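Local coordinates for uncharacterized protein (Mycolicibacterium smegmatis MC2 155, PDB 6T84) that is required for MmpL3-dependent transport of trehalose monomycolate to the mycobacterial cell wall, the chain here being most of its N-terminal, MmpL3-interacting domain, predicted to be cytoplasmic, at residues R8-R13 / A49-L54; H21-E26 / E164-V169; R38-T43 / L150-V155; V62-F65 / A71-I74; V84-R89 / R170-L175. One frame throughout, in Å; residues are numbered along the deposited sequence.

Interaction 1 (R8-R13 / A49-L54); sequences RGLGRR and AKNVVL. With SO4 (sulfate ion), chain B.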
# COMPACT_ATOMS: atom_id res chain seq x y z
N ARG A 8 -12.48 -19.00 2.19
CA ARG A 8 -12.15 -20.36 2.62
C ARG A 8 -10.74 -20.73 2.18
O ARG A 8 -10.30 -20.36 1.09
CB ARG A 8 -13.13 -21.36 2.00
CG ARG A 8 -14.60 -21.14 2.39
CD ARG A 8 -14.89 -21.59 3.82
NE ARG A 8 -14.51 -22.99 4.05
CZ ARG A 8 -15.19 -24.04 3.61
NH1 ARG A 8 -16.30 -23.88 2.87
NH2 ARG A 8 -14.74 -25.27 3.89
N GLY A 9 -10.04 -21.48 3.04
CA GLY A 9 -8.67 -21.90 2.75
C GLY A 9 -7.67 -20.78 2.67
O GLY A 9 -6.63 -20.94 2.03
N LEU A 10 -7.98 -19.63 3.28
CA LEU A 10 -7.15 -18.45 3.13
C LEU A 10 -5.74 -18.71 3.61
O LEU A 10 -4.79 -18.32 2.92
CB LEU A 10 -7.80 -17.24 3.84
CG LEU A 10 -6.98 -15.97 3.91
CD1 LEU A 10 -6.65 -15.52 2.49
CD2 LEU A 10 -7.78 -14.90 4.68
N GLY A 11 -5.57 -19.36 4.75
CA GLY A 11 -4.23 -19.62 5.28
C GLY A 11 -3.42 -20.56 4.39
O GLY A 11 -2.25 -20.31 4.09
N ARG A 12 -4.04 -21.65 3.96
CA ARG A 12 -3.36 -22.59 3.08
C ARG A 12 -2.95 -21.90 1.79
O ARG A 12 -1.84 -22.11 1.30
CB ARG A 12 -4.30 -23.76 2.77
CG ARG A 12 -3.77 -24.75 1.76
CD ARG A 12 -4.77 -25.88 1.55
NE ARG A 12 -4.94 -26.71 2.75
CZ ARG A 12 -5.92 -26.56 3.64
NH1 ARG A 12 -6.84 -25.63 3.47
NH2 ARG A 12 -5.98 -27.36 4.69
N ARG A 13 -3.86 -21.11 1.22
CA ARG A 13 -3.57 -20.45 -0.06
C ARG A 13 -2.48 -19.40 0.11
O ARG A 13 -1.61 -19.28 -0.76
CB ARG A 13 -4.85 -19.83 -0.63
CG ARG A 13 -5.83 -20.89 -1.13
CD ARG A 13 -7.17 -20.34 -1.73
NE ARG A 13 -8.09 -19.65 -0.80
CZ ARG A 13 -8.26 -18.31 -0.77
NH1 ARG A 13 -7.56 -17.48 -1.59
NH2 ARG A 13 -9.14 -17.79 0.09
N ALA A 49 -1.36 -8.43 12.82
CA ALA A 49 -1.23 -8.86 11.43
C ALA A 49 -1.35 -10.38 11.37
O ALA A 49 -0.71 -11.10 12.16
CB ALA A 49 0.13 -8.41 10.92
N LYS A 50 -2.16 -10.89 10.44
CA LYS A 50 -2.34 -12.33 10.31
C LYS A 50 -2.01 -12.77 8.90
O LYS A 50 -2.05 -11.98 7.96
CB LYS A 50 -3.77 -12.78 10.69
CG LYS A 50 -4.00 -12.63 12.19
CD LYS A 50 -5.22 -13.34 12.66
CE LYS A 50 -5.33 -13.18 14.19
NZ LYS A 50 -6.69 -13.45 14.71
N ASN A 51 -1.79 -14.08 8.75
CA ASN A 51 -1.43 -14.65 7.44
C ASN A 51 -0.32 -13.83 6.78
O ASN A 51 -0.46 -13.28 5.67
CB ASN A 51 -2.65 -14.74 6.52
CG ASN A 51 -3.60 -15.77 6.95
OD1 ASN A 51 -3.20 -16.88 7.25
ND2 ASN A 51 -4.89 -15.44 6.96
N VAL A 52 0.76 -13.71 7.52
CA VAL A 52 1.84 -12.77 7.22
C VAL A 52 2.84 -13.44 6.28
O VAL A 52 3.28 -14.58 6.52
CB VAL A 52 2.52 -12.35 8.53
CG1 VAL A 52 3.67 -11.35 8.22
CG2 VAL A 52 1.50 -11.73 9.49
N VAL A 53 3.26 -12.70 5.24
CA VAL A 53 4.25 -13.19 4.31
C VAL A 53 5.36 -12.15 4.27
O VAL A 53 5.09 -10.94 4.10
CB VAL A 53 3.63 -13.41 2.91
CG1 VAL A 53 4.70 -13.86 1.91
CG2 VAL A 53 2.51 -14.45 3.00
N LEU A 54 6.60 -12.58 4.43
CA LEU A 54 7.75 -11.70 4.55
C LEU A 54 8.72 -12.06 3.44
O LEU A 54 9.19 -13.21 3.38
CB LEU A 54 8.44 -11.90 5.92
CG LEU A 54 7.50 -11.83 7.16
CD1 LEU A 54 6.89 -13.22 7.52
CD2 LEU A 54 8.25 -11.21 8.36
S SO4 B . -6.90 -22.90 6.18
O1 SO4 B . -6.69 -22.44 4.82
O2 SO4 B . -5.93 -22.40 7.16
O3 SO4 B . -8.27 -22.59 6.63
O4 SO4 B . -6.90 -24.35 6.05
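N51 lays its amide across the first turn of helix 10-21, where ND2 lies 3.7 Å from L10 CD2 and OD1 comes within 3.5 Å of G11 CA. The contact is a helix N-terminus set against a corner between two strands: 49-50 belongs to a small two-stranded sheet and 52-57 to the large antiparallel one, and N51 at the bend has a positive phi of 47°. No hydrogen bond passes between the two segments. The amide, modelled in two conformations of which one is described, instead has polar partners around it, OD1 bonding to Y25 OH and ND2 to D66 OD2. L10 also touches D66 and W162.

G9 is the N-cap of the helix. A sulfate, probably from the crystallisation liquor, sits at this helix end, where G11 without a side chain leaves room and R12 N bonds to its O1 at 2.9 Å. In one of its two modelled conformations, the R12 side chain bends at chi3 and brings NH1 to 2.9 Å from sulfate O4. R13 folds back along the chain and grips the carbonyl oxygen of R8 side-on, with NE 3.0 Å from R8 O and the N-H of NH2 directed at the same atom.

Interaction 2 (H21-E26 / E164-V169); sequences HGFDYE and EGLRTV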
# COMPACT_ATOMS: atom_id res chain seq x y z
N HIS A 21 6.77 -17.73 -4.15
CA HIS A 21 7.62 -16.54 -4.19
C HIS A 21 8.92 -16.70 -3.41
O HIS A 21 9.72 -15.76 -3.40
CB HIS A 21 6.82 -15.37 -3.66
CG HIS A 21 5.88 -14.81 -4.68
ND1 HIS A 21 6.27 -13.88 -5.62
CD2 HIS A 21 4.58 -15.09 -4.94
CE1 HIS A 21 5.26 -13.61 -6.43
NE2 HIS A 21 4.21 -14.31 -6.02
N GLY A 22 9.13 -17.83 -2.72
CA GLY A 22 10.31 -17.97 -1.86
C GLY A 22 10.26 -17.04 -0.67
O GLY A 22 11.32 -16.69 -0.10
N PHE A 23 9.06 -16.70 -0.20
CA PHE A 23 8.89 -15.81 0.94
C PHE A 23 8.58 -16.64 2.19
O PHE A 23 8.04 -17.74 2.08
CB PHE A 23 7.70 -14.86 0.68
CG PHE A 23 7.89 -13.89 -0.46
CD1 PHE A 23 9.15 -13.62 -1.03
CD2 PHE A 23 6.78 -13.18 -0.93
CE1 PHE A 23 9.26 -12.68 -2.06
CE2 PHE A 23 6.90 -12.18 -1.94
CZ PHE A 23 8.14 -11.97 -2.52
N ASP A 24 8.81 -16.08 3.36
CA ASP A 24 8.47 -16.79 4.59
C ASP A 24 7.03 -16.49 4.97
O ASP A 24 6.48 -15.43 4.66
CB ASP A 24 9.39 -16.32 5.74
CG ASP A 24 10.81 -16.80 5.52
OD1 ASP A 24 11.02 -17.95 5.11
OD2 ASP A 24 11.73 -16.03 5.78
N TYR A 25 6.39 -17.46 5.64
CA TYR A 25 5.01 -17.34 6.10
C TYR A 25 4.97 -17.44 7.63
O TYR A 25 5.61 -18.33 8.23
CB TYR A 25 4.12 -18.44 5.48
CG TYR A 25 2.72 -18.45 6.02
CD1 TYR A 25 1.73 -17.65 5.46
CD2 TYR A 25 2.38 -19.22 7.13
CE1 TYR A 25 0.45 -17.64 5.97
CE2 TYR A 25 1.11 -19.22 7.65
CZ TYR A 25 0.14 -18.42 7.05
OH TYR A 25 -1.15 -18.42 7.57
N GLU A 26 4.14 -16.62 8.26
CA GLU A 26 3.84 -16.74 9.69
C GLU A 26 2.34 -16.56 9.90
O GLU A 26 1.74 -15.68 9.29
CB GLU A 26 4.48 -15.55 10.48
CG GLU A 26 5.96 -15.49 10.37
CD GLU A 26 6.53 -14.27 11.08
OE1 GLU A 26 5.79 -13.42 11.62
OE2 GLU A 26 7.75 -14.15 11.06
N GLU A 164 -1.15 -9.41 -8.55
CA GLU A 164 -1.32 -8.11 -9.16
C GLU A 164 -1.01 -7.00 -8.16
O GLU A 164 -0.50 -5.95 -8.53
CB GLU A 164 -2.76 -8.00 -9.66
CG GLU A 164 -3.08 -6.70 -10.43
CD GLU A 164 -2.13 -6.37 -11.61
OE1 GLU A 164 -1.51 -7.27 -12.23
OE2 GLU A 164 -2.02 -5.16 -11.94
N GLY A 165 -1.25 -7.25 -6.87
CA GLY A 165 -0.93 -6.25 -5.86
C GLY A 165 0.56 -6.01 -5.74
O GLY A 165 1.00 -4.87 -5.52
N LEU A 166 1.36 -7.09 -5.83
CA LEU A 166 2.82 -6.89 -5.86
C LEU A 166 3.20 -6.01 -7.02
O LEU A 166 4.02 -5.10 -6.86
CB LEU A 166 3.61 -8.20 -5.95
CG LEU A 166 3.52 -9.21 -4.81
CD1 LEU A 166 4.37 -10.39 -5.20
CD2 LEU A 166 3.97 -8.58 -3.49
N ARG A 167 2.64 -6.25 -8.21
CA ARG A 167 2.98 -5.40 -9.35
C ARG A 167 2.50 -3.97 -9.13
O ARG A 167 3.18 -3.01 -9.52
CB ARG A 167 2.39 -5.98 -10.64
CG ARG A 167 2.77 -5.21 -11.89
CD ARG A 167 4.28 -5.17 -12.06
NE ARG A 167 4.82 -6.51 -12.26
CZ ARG A 167 6.12 -6.80 -12.30
NH1 ARG A 167 7.02 -5.83 -12.15
NH2 ARG A 167 6.52 -8.04 -12.49
N THR A 168 1.31 -3.80 -8.54
CA THR A 168 0.76 -2.47 -8.33
C THR A 168 1.61 -1.66 -7.34
O THR A 168 1.90 -0.48 -7.59
CB THR A 168 -0.68 -2.61 -7.86
OG1 THR A 168 -1.42 -3.29 -8.90
CG2 THR A 168 -1.35 -1.19 -7.66
N VAL A 169 2.00 -2.28 -6.21
CA VAL A 169 2.77 -1.53 -5.23
C VAL A 169 4.13 -1.14 -5.79
O VAL A 169 4.63 -0.05 -5.51
CB VAL A 169 2.86 -2.25 -3.85
CG1 VAL A 169 3.84 -3.40 -3.91
CG2 VAL A 169 3.31 -1.22 -2.79
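L166 buries the most surface in this contact, and it meets H21 and F23 through a single methyl group. Its CD1 lies 3.6 Å from H21 CE1, with the imidazole tilted so that neither its face nor its edge is squarely presented. The two side chains approach from opposite directions. CD1 also reaches the rim of the F23 ring, near the ring plane, at 4.5 Å from CE2.

The methylene CB of H21, not its ring, rests over the centre of one F23 face, 3.4 Å above the plane. With chi1 at -80°, the imidazole of H21 is turned beside its own backbone N and forward to helix 159-175, where NE2 hydrogen-bonds to D163. Its ring also meets that of W17, a residue that touches L166 too.

These contacts lie where helix 10-21 gives way to edge strand 24-26 of the nine-stranded antiparallel sheet. The helix ends in a Schellman motif, with G22 at positive phi, and the chain then reverses into F23. Beyond the contact F23 packs on V53 of strand 52-57, while L166 extends to I74 of strand 71-77. On the far side of helix 159-175 from L166, the carbonyl oxygen of E164 accepts both the backbone N-H of T168 and its hydroxyl, with T168 OG1 2.8 Å from E164 O.

Interaction 3 (R38-T43 / L150-V155); sequences RGVMST and LVAMPV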
# COMPACT_ATOMS: atom_id res chain seq x y z
N ARG A 38 -0.64 5.43 8.56
CA ARG A 38 -1.61 6.11 7.70
C ARG A 38 -2.39 5.10 6.85
O ARG A 38 -2.40 3.91 7.16
CB ARG A 38 -0.90 7.17 6.85
CG ARG A 38 -0.23 8.25 7.66
CD ARG A 38 0.06 9.45 6.77
NE ARG A 38 0.81 10.49 7.42
CZ ARG A 38 0.33 11.70 7.66
NH1 ARG A 38 -0.92 12.02 7.32
NH2 ARG A 38 1.10 12.59 8.22
N GLY A 39 -3.06 5.57 5.78
CA GLY A 39 -3.87 4.68 4.97
C GLY A 39 -4.87 3.95 5.83
O GLY A 39 -5.50 4.54 6.73
N VAL A 40 -4.98 2.63 5.64
CA VAL A 40 -5.89 1.85 6.48
C VAL A 40 -5.44 1.71 7.92
O VAL A 40 -6.26 1.31 8.76
CB VAL A 40 -6.21 0.44 5.95
CG1 VAL A 40 -6.86 0.53 4.63
CG2 VAL A 40 -4.98 -0.40 5.83
N MET A 41 -4.20 2.05 8.23
CA MET A 41 -3.71 1.88 9.60
C MET A 41 -4.29 2.91 10.56
O MET A 41 -4.34 2.65 11.76
CB MET A 41 -2.19 1.95 9.66
CG MET A 41 -1.44 1.09 8.71
SD MET A 41 -1.90 -0.66 8.81
CE MET A 41 -0.99 -1.28 7.41
N SER A 42 -4.77 4.05 10.06
CA SER A 42 -5.29 5.05 11.00
C SER A 42 -6.69 4.73 11.49
O SER A 42 -7.07 5.16 12.59
CB SER A 42 -5.21 6.45 10.39
OG SER A 42 -5.95 6.54 9.18
N THR A 43 -7.48 3.97 10.72
CA THR A 43 -8.85 3.63 11.09
C THR A 43 -8.97 2.26 11.77
O THR A 43 -10.06 1.69 11.83
CB THR A 43 -9.79 3.74 9.89
OG1 THR A 43 -9.36 2.85 8.85
CG2 THR A 43 -9.82 5.16 9.35
N LEU A 150 2.60 1.39 0.24
CA LEU A 150 1.63 0.36 0.63
C LEU A 150 0.41 0.37 -0.27
O LEU A 150 -0.01 1.42 -0.80
CB LEU A 150 1.16 0.61 2.07
CG LEU A 150 2.29 0.62 3.13
CD1 LEU A 150 2.72 2.07 3.41
CD2 LEU A 150 1.85 -0.06 4.40
N VAL A 151 -0.18 -0.81 -0.41
CA VAL A 151 -1.45 -1.00 -1.10
C VAL A 151 -2.37 -1.81 -0.19
O VAL A 151 -1.97 -2.85 0.34
CB VAL A 151 -1.26 -1.72 -2.45
CG1 VAL A 151 -2.65 -2.14 -3.05
CG2 VAL A 151 -0.35 -0.89 -3.43
N ALA A 152 -3.62 -1.35 -0.03
CA ALA A 152 -4.63 -2.07 0.71
C ALA A 152 -5.68 -2.57 -0.27
O ALA A 152 -6.14 -1.82 -1.15
CB ALA A 152 -5.28 -1.20 1.79
N MET A 153 -6.05 -3.83 -0.15
CA MET A 153 -7.10 -4.45 -0.95
C MET A 153 -8.06 -5.22 -0.07
O MET A 153 -7.76 -5.50 1.10
CB MET A 153 -6.47 -5.39 -2.00
CG MET A 153 -5.78 -6.64 -1.46
SD MET A 153 -4.92 -7.64 -2.72
CE MET A 153 -3.44 -6.69 -2.87
N PRO A 154 -9.21 -5.63 -0.59
CA PRO A 154 -10.13 -6.45 0.22
C PRO A 154 -9.48 -7.76 0.69
O PRO A 154 -8.66 -8.36 -0.01
CB PRO A 154 -11.32 -6.70 -0.71
CG PRO A 154 -11.26 -5.51 -1.65
CD PRO A 154 -9.79 -5.27 -1.90
N VAL A 155 -9.89 -8.23 1.88
CA VAL A 155 -9.34 -9.48 2.41
C VAL A 155 -9.82 -10.66 1.61
O VAL A 155 -9.21 -11.73 1.67
CB VAL A 155 -9.68 -9.67 3.91
CG1 VAL A 155 -9.09 -10.97 4.43
CG2 VAL A 155 -9.10 -8.58 4.70
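No flat group lies between V40 and A152, so the contact has neither ring faces nor edges and is a meeting of methyl groups alone. V40 CG1 comes to 3.7 Å from A152 CB, and V40 CG2 follows at 4.1 Å from the same carbon, so the small alanine sits beneath both branches of the valine. With chi1 at -61°, CG1 lies beside the backbone N and CG2 is wedged between that N and the carbonyl carbon, which turns both methyls to the strand.

M41 makes the second contact with the tip of its chain. Its CB does not aim at the strand, but two successive bends, chi1 -51° and chi2 -55°, bring CE to 4.3 Å from L150 CD2. Rings border the contact: M41 touches W36 and F65, and L150 touches W143.

The turn is held by its own backbone, with M41 N bonded to R38 O at 2.8 Å, and R38 forms a salt bridge to D100. V40 reaches across neighbouring strands as well, touching V73 and I141 on either side of A152. This is a long loop, between strands 28-29 and 49-50, folded through a short 3-10 turn over one face of the antiparallel sheet, whose other face carries helix 159-175.

Interaction 4 (V62-F65 / A71-I74); sequences VFIF and ATVI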
# COMPACT_ATOMS: atom_id res chain seq x y z
N VAL A 62 9.40 -6.70 1.41
CA VAL A 62 7.96 -6.59 1.16
C VAL A 62 7.25 -7.46 2.19
O VAL A 62 7.67 -8.59 2.46
CB VAL A 62 7.59 -6.98 -0.29
CG1 VAL A 62 7.84 -8.46 -0.58
CG2 VAL A 62 6.09 -6.64 -0.58
N PHE A 63 6.20 -6.92 2.78
CA PHE A 63 5.38 -7.63 3.76
C PHE A 63 3.94 -7.67 3.30
O PHE A 63 3.45 -6.66 2.78
CB PHE A 63 5.45 -6.95 5.14
CG PHE A 63 6.90 -6.79 5.69
CD1 PHE A 63 7.94 -7.66 5.35
CD2 PHE A 63 7.20 -5.78 6.54
CE1 PHE A 63 9.25 -7.54 5.86
CE2 PHE A 63 8.49 -5.65 7.08
CZ PHE A 63 9.51 -6.54 6.73
N ILE A 64 3.28 -8.81 3.41
CA ILE A 64 1.89 -8.97 2.99
C ILE A 64 1.15 -9.57 4.17
O ILE A 64 1.62 -10.56 4.74
CB ILE A 64 1.79 -9.89 1.76
CG1 ILE A 64 2.70 -9.33 0.63
CG2 ILE A 64 0.31 -9.96 1.29
CD1 ILE A 64 4.03 -10.05 0.48
N PHE A 65 0.01 -8.99 4.52
CA PHE A 65 -0.66 -9.47 5.74
C PHE A 65 -2.12 -9.05 5.70
O PHE A 65 -2.52 -8.18 4.91
CB PHE A 65 0.02 -8.96 7.02
CG PHE A 65 0.21 -7.48 7.03
CD1 PHE A 65 -0.81 -6.64 7.52
CD2 PHE A 65 1.36 -6.91 6.51
CE1 PHE A 65 -0.67 -5.23 7.47
CE2 PHE A 65 1.52 -5.51 6.50
CZ PHE A 65 0.51 -4.68 6.98
N ALA A 71 -8.66 -5.35 5.61
CA ALA A 71 -7.90 -5.28 4.37
C ALA A 71 -6.80 -6.32 4.38
O ALA A 71 -6.31 -6.72 5.44
CB ALA A 71 -7.22 -3.91 4.23
N THR A 72 -6.32 -6.65 3.18
CA THR A 72 -5.02 -7.28 2.98
C THR A 72 -4.09 -6.16 2.51
O THR A 72 -4.45 -5.40 1.61
CB THR A 72 -5.12 -8.37 1.91
OG1 THR A 72 -5.95 -9.46 2.40
CG2 THR A 72 -3.74 -8.94 1.49
N VAL A 73 -2.95 -6.01 3.15
CA VAL A 73 -2.01 -4.93 2.89
C VAL A 73 -0.71 -5.51 2.35
O VAL A 73 -0.21 -6.52 2.85
CB VAL A 73 -1.73 -4.12 4.17
CG1 VAL A 73 -0.73 -3.02 3.89
CG2 VAL A 73 -3.06 -3.53 4.68
N ILE A 74 -0.12 -4.82 1.37
CA ILE A 74 1.22 -5.12 0.89
C ILE A 74 2.05 -3.87 1.13
O ILE A 74 1.66 -2.78 0.68
CB ILE A 74 1.19 -5.46 -0.62
CG1 ILE A 74 0.31 -6.68 -0.87
CG2 ILE A 74 2.61 -5.65 -1.18
CD1 ILE A 74 0.08 -6.94 -2.42
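F65 and V73 stand side by side on one face of the sheet, pointing the same way, with the aromatic ring leaning over the valine. V73 CB is 3.6 Å from both F65 CE1 and CZ, and it lies 30° off the ring normal, an off-centre CH-pi contact. V73 O lies over one face of the F65 ring, 4.0 Å above the plane and offset toward the rim. The lean follows from chi1 of 52°, which places CG between the backbone N and the carbonyl carbon and folds the ring toward the neighbouring strand. The ring of W36, nearly parallel, also meets that of F65, and M41 packs against it.

I64 and I74 form the corresponding pair on the other face, their CG1 atoms 3.9 Å apart and the two side chains again side by side and pointing the same way. V62 joins them there, CG2 against I74 CG2 at 3.7 Å, and L166 of helix 159-175 touches both V62 and I74.

Together the strands make a beta hairpin, 60-67 and 71-77, within the large antiparallel sheet. F65 and V73 are a hydrogen-bonded pair of it: F65 N donates to V73 O at 3.0 Å, and V73 N returns the bond to F65 O at 2.8 Å. I64 and I74 are the adjacent non-hydrogen-bonded pair, where the strands come closer, with I64 CA 3.2 Å from V73 O in a CA-H...O contact. Toward the hairpin turn, the hydroxyl of T72 bonds to D66 OD1.

Interaction 5 (V84-R89 / R170-L175); sequences VVVDLR and RQFNDL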
# COMPACT_ATOMS: atom_id res chain seq x y z
N VAL A 84 7.07 13.55 2.47
CA VAL A 84 5.77 13.78 1.81
C VAL A 84 4.96 12.49 1.83
O VAL A 84 5.52 11.40 1.63
CB VAL A 84 6.00 14.27 0.36
CG1 VAL A 84 4.68 14.49 -0.43
CG2 VAL A 84 6.81 15.57 0.35
N VAL A 85 3.65 12.60 2.04
CA VAL A 85 2.71 11.47 1.93
C VAL A 85 1.80 11.73 0.74
O VAL A 85 1.22 12.80 0.64
CB VAL A 85 1.87 11.30 3.21
CG1 VAL A 85 0.74 10.24 3.01
CG2 VAL A 85 2.76 10.89 4.34
N VAL A 86 1.72 10.76 -0.14
CA VAL A 86 0.69 10.74 -1.20
C VAL A 86 -0.23 9.56 -0.91
O VAL A 86 0.25 8.45 -0.61
CB VAL A 86 1.34 10.62 -2.59
CG1 VAL A 86 0.24 10.52 -3.72
CG2 VAL A 86 2.27 11.82 -2.87
N ASP A 87 -1.54 9.78 -1.03
CA ASP A 87 -2.56 8.75 -0.82
C ASP A 87 -3.48 8.81 -2.04
O ASP A 87 -4.04 9.87 -2.34
CB ASP A 87 -3.32 9.09 0.47
CG ASP A 87 -4.40 8.09 0.84
OD1 ASP A 87 -5.28 7.87 -0.01
OD2 ASP A 87 -4.38 7.56 1.99
N LEU A 88 -3.57 7.70 -2.74
CA LEU A 88 -4.37 7.56 -3.97
C LEU A 88 -5.43 6.50 -3.66
O LEU A 88 -5.08 5.33 -3.46
CB LEU A 88 -3.41 7.08 -5.07
CG LEU A 88 -3.99 6.74 -6.45
CD1 LEU A 88 -4.55 8.02 -7.08
CD2 LEU A 88 -2.92 6.09 -7.37
N ARG A 89 -6.71 6.87 -3.64
CA ARG A 89 -7.74 5.94 -3.19
C ARG A 89 -8.98 6.07 -4.07
O ARG A 89 -9.20 7.11 -4.71
CB ARG A 89 -8.10 6.12 -1.71
CG ARG A 89 -8.58 7.49 -1.38
CD ARG A 89 -8.98 7.62 0.10
NE ARG A 89 -7.83 7.35 0.98
CZ ARG A 89 -7.94 6.93 2.24
NH1 ARG A 89 -9.15 6.80 2.79
NH2 ARG A 89 -6.85 6.66 2.98
N ARG A 170 4.73 -2.03 -6.60
CA ARG A 170 6.00 -1.71 -7.25
C ARG A 170 5.84 -0.54 -8.21
O ARG A 170 6.67 0.36 -8.23
CB ARG A 170 6.54 -2.94 -7.98
CG ARG A 170 6.82 -4.18 -7.06
CD ARG A 170 7.17 -5.44 -7.90
NE ARG A 170 8.45 -5.25 -8.56
CZ ARG A 170 9.05 -6.19 -9.29
NH1 ARG A 170 8.43 -7.35 -9.48
NH2 ARG A 170 10.24 -5.97 -9.83
N GLN A 171 4.77 -0.54 -8.99
CA GLN A 171 4.56 0.55 -9.93
C GLN A 171 4.30 1.86 -9.21
O GLN A 171 4.80 2.91 -9.63
CB GLN A 171 3.36 0.17 -10.83
CG GLN A 171 3.69 -0.93 -11.85
CD GLN A 171 2.44 -1.60 -12.45
OE1 GLN A 171 1.36 -1.56 -11.85
NE2 GLN A 171 2.60 -2.28 -13.58
N PHE A 172 3.46 1.84 -8.18
CA PHE A 172 3.20 3.06 -7.42
C PHE A 172 4.47 3.57 -6.74
O PHE A 172 4.76 4.77 -6.76
CB PHE A 172 2.07 2.81 -6.43
CG PHE A 172 1.56 4.04 -5.73
CD1 PHE A 172 1.11 5.15 -6.44
CD2 PHE A 172 1.47 4.08 -4.34
CE1 PHE A 172 0.60 6.26 -5.78
CE2 PHE A 172 1.00 5.19 -3.66
CZ PHE A 172 0.54 6.28 -4.37
N ASN A 173 5.25 2.67 -6.16
CA ASN A 173 6.51 3.07 -5.56
C ASN A 173 7.43 3.73 -6.57
O ASN A 173 8.06 4.76 -6.28
CB ASN A 173 7.15 1.80 -4.97
CG ASN A 173 8.41 2.12 -4.23
OD1 ASN A 173 8.40 2.86 -3.24
ND2 ASN A 173 9.51 1.60 -4.72
N ASP A 174 7.51 3.17 -7.78
CA ASP A 174 8.35 3.77 -8.83
C ASP A 174 7.89 5.20 -9.12
O ASP A 174 8.72 6.11 -9.27
CB ASP A 174 8.30 2.94 -10.11
CG ASP A 174 9.17 1.68 -10.05
OD1 ASP A 174 9.97 1.56 -9.09
OD2 ASP A 174 9.05 0.81 -10.94
N LEU A 175 6.58 5.43 -9.16
CA LEU A 175 6.07 6.75 -9.49
C LEU A 175 6.35 7.75 -8.38
O LEU A 175 6.48 8.95 -8.66
CB LEU A 175 4.57 6.66 -9.77
CG LEU A 175 4.13 5.90 -11.03
CD1 LEU A 175 2.66 5.46 -10.92
CD2 LEU A 175 4.30 6.81 -12.25
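Helix 159-175 lies across one face of the large antiparallel sheet, and near its C-terminal end it reaches strand 86-90 through a single aromatic side chain. F172 meets L88 and V86, two residues apart on the strand and hence on the same face. Its CE1 is 3.9 Å from L88 CD2, while CZ extends over the base of the same side chain to 4.1 Å from L88 CB. V86, earlier on the strand, touches the end of the ring, CG1 lying 4.3 Å from F172 CZ. Both aliphatic groups come at the ring at a slant, neither flat on a face nor in line with an edge, and the L88 chain runs at an angle to that of the phenylalanine.

The backbones are well separated, the nearest CA atoms, those of L88 and F172, being 9.5 Å apart, so the ring spans the interval of this helix-on-sheet packing. Its chi1 of -171° sends CG away from the backbone N and the ring straight out from the helix to the strand. M142 of the adjoining strand 141-144 touches F172 too, and F131 of helix 126-134 covers L88 from a second helix.

D87, between the two contact residues, points to the other face of the sheet. There R89 holds its carboxylate side-on in a two-pronged salt bridge: NE is 2.8 Å from D87 OD1 with a nearly straight N-H...O angle of 176°, and NH2 is 2.8 Å from D87 OD2. The remaining guanidinium nitrogen, R89 NH1, bonds to the backbone oxygen of K94.

Overall arrangement
From the N terminus, the chain opens interactions 1, 2 and 3 in turn at 8-13, 21-26 and 38-43. Interaction 1 closes first, at 49-54, and so crosses both others while tying the first helix to the sheet corner. Interaction 4 is local, closing a hairpin inside the loops of interactions 2 and 3. Interaction 5 opens at 84-89 and crosses both of these: interaction 3 closes at 150-155, nested within interaction 2, which closes at 164-169, and interaction 5 ends directly after it at 170-175. Interaction 3 ties the loop between strands 28-29 and 49-50 to strand 148-153, and interactions 2 and 5 share helix 159-175. The centres of interactions 1 and 5 lie about 25 Å apart.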